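Local coordinates for regulatory protein YycH-like domain-containing protein (Eubacterium rectale, PDB 5COZ), which is of unknown function but probably has a YycH-like regulatory domain and is probably a secreted or surface-anchored lipoprotein, with a bound sodium ion in the crystal, at residues 26-31 / 52-57. Residues are numbered along the deposited sequence; the frame is centred on the assembly and turned at random.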
# COMPACT_ATOMS: atom_id res chain seq x y z
N GLU A 26 11.76 13.01 -21.11
CA GLU A 26 12.12 11.86 -21.96
C GLU A 26 12.73 10.73 -21.12
O GLU A 26 12.63 9.57 -21.51
CB GLU A 26 13.06 12.27 -23.12
CG GLU A 26 14.45 12.73 -22.72
CD GLU A 26 15.40 13.02 -23.86
OE1 GLU A 26 15.04 13.82 -24.75
OE2 GLU A 26 16.52 12.47 -23.85
N GLN A 27 13.35 11.06 -19.96
CA GLN A 27 13.92 10.09 -19.03
C GLN A 27 13.06 10.04 -17.79
O GLN A 27 12.83 11.07 -17.15
CB GLN A 27 15.37 10.42 -18.68
CG GLN A 27 16.28 10.31 -19.90
CD GLN A 27 17.72 10.59 -19.57
OE1 GLN A 27 18.16 10.48 -18.42
NE2 GLN A 27 18.49 10.92 -20.58
N ILE A 28 12.58 8.85 -17.47
CA ILE A 28 11.66 8.68 -16.33
C ILE A 28 12.29 9.16 -15.00
O ILE A 28 11.59 9.74 -14.17
CB ILE A 28 11.15 7.22 -16.26
CG1 ILE A 28 9.87 7.13 -15.43
CG2 ILE A 28 12.24 6.25 -15.74
CD1 ILE A 28 9.19 5.76 -15.53
N GLY A 29 13.59 8.96 -14.86
CA GLY A 29 14.33 9.36 -13.67
C GLY A 29 14.45 10.86 -13.50
O GLY A 29 14.80 11.31 -12.41
N LYS A 30 14.09 11.64 -14.53
CA LYS A 30 14.15 13.11 -14.45
C LYS A 30 12.80 13.77 -14.13
O LYS A 30 12.72 14.99 -13.97
CB LYS A 30 14.74 13.69 -15.74
CG LYS A 30 16.25 13.41 -15.81
CD LYS A 30 16.93 13.94 -17.08
CE LYS A 30 16.83 15.43 -17.31
NZ LYS A 30 17.23 16.23 -16.12
N LEU A 31 11.73 12.96 -13.98
CA LEU A 31 10.43 13.51 -13.59
C LEU A 31 10.55 14.07 -12.21
O LEU A 31 11.33 13.56 -11.40
CB LEU A 31 9.36 12.39 -13.59
CG LEU A 31 8.98 11.81 -14.95
CD1 LEU A 31 8.21 10.51 -14.75
CD2 LEU A 31 8.13 12.80 -15.78
N TRP A 52 8.90 5.10 -8.60
CA TRP A 52 9.51 4.03 -7.81
C TRP A 52 10.90 3.72 -8.36
O TRP A 52 11.67 4.66 -8.58
CB TRP A 52 8.55 2.81 -7.77
CG TRP A 52 7.16 3.21 -7.34
CD1 TRP A 52 6.08 3.43 -8.15
CD2 TRP A 52 6.71 3.45 -6.00
NE1 TRP A 52 4.98 3.78 -7.39
CE2 TRP A 52 5.35 3.82 -6.07
CE3 TRP A 52 7.36 3.47 -4.75
CZ2 TRP A 52 4.60 4.15 -4.93
CZ3 TRP A 52 6.61 3.78 -3.61
CH2 TRP A 52 5.26 4.15 -3.71
N ASP A 53 11.23 2.43 -8.60
CA ASP A 53 12.56 2.09 -9.07
C ASP A 53 12.57 1.74 -10.56
O ASP A 53 13.50 1.08 -11.04
CB ASP A 53 13.12 0.93 -8.22
CG ASP A 53 13.22 1.27 -6.74
OD1 ASP A 53 13.39 2.46 -6.42
OD2 ASP A 53 13.13 0.36 -5.92
N ALA A 54 11.57 2.25 -11.33
CA ALA A 54 11.54 2.01 -12.77
C ALA A 54 12.76 2.64 -13.44
O ALA A 54 13.12 3.77 -13.10
CB ALA A 54 10.28 2.61 -13.36
N THR A 55 13.42 1.90 -14.35
CA THR A 55 14.65 2.41 -14.95
C THR A 55 14.41 3.09 -16.29
O THR A 55 15.31 3.74 -16.81
CB THR A 55 15.69 1.30 -15.11
OG1 THR A 55 15.14 0.28 -15.93
CG2 THR A 55 16.15 0.71 -13.78
N SER A 56 13.20 2.94 -16.84
CA SER A 56 12.87 3.57 -18.11
C SER A 56 11.38 3.48 -18.34
O SER A 56 10.66 2.90 -17.52
CB SER A 56 13.62 2.91 -19.27
OG SER A 56 13.00 1.69 -19.64
N TYR A 57 10.93 4.04 -19.47
CA TYR A 57 9.52 3.95 -19.83
C TYR A 57 9.20 2.64 -20.57
O TYR A 57 8.04 2.40 -20.92
CB TYR A 57 9.11 5.13 -20.70
CG TYR A 57 9.08 6.47 -19.99
CD1 TYR A 57 8.08 6.77 -19.06
CD2 TYR A 57 10.00 7.46 -20.28
CE1 TYR A 57 7.99 8.04 -18.47
CE2 TYR A 57 9.93 8.73 -19.70
CZ TYR A 57 8.91 9.01 -18.80
OH TYR A 57 8.80 10.28 -18.27
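A54 opens the contact by turning its methyl group toward I28, with A54 CB 4.0 Å from I28 CD1; both side chains also rest on L303 of strand 295-311. The next two residues contribute backbone only. I28 CG2 packs on the main chain from A54 O, at 3.7 Å, to S56 N, at 3.6 Å, while S56 OG is hydrogen-bonded to the backbone N of Y58, two residues on. At Y57 the phenol carries the rest of the contact. I28 sits over one face of the ring, its CB 3.8 Å from the Y57 centroid and 11° off the normal, a CH-pi contact. Being anti to the backbone N (chi1 -161°), I28 CG1 comes to lie 3.7 Å from Y57 CE1. The carbonyl of E26 meets the ring at its edge, E26 O lying 3.4 Å from Y57 CE2. L31 meets Y57 tip to tip, L31 CD1 3.6 Å from Y57 OH; that hydroxyl is hydrogen-bonded to E25 O, which ties it to the chain just ahead of E26. P276 of helix 276-288 touches both L31 and Y57. What results is a small apolar cluster between two loops, a 3-10 turn at 28-30 and the irregular 52-57 connection, which lead into strands 34-40 and 58-66 of the mixed beta sheet.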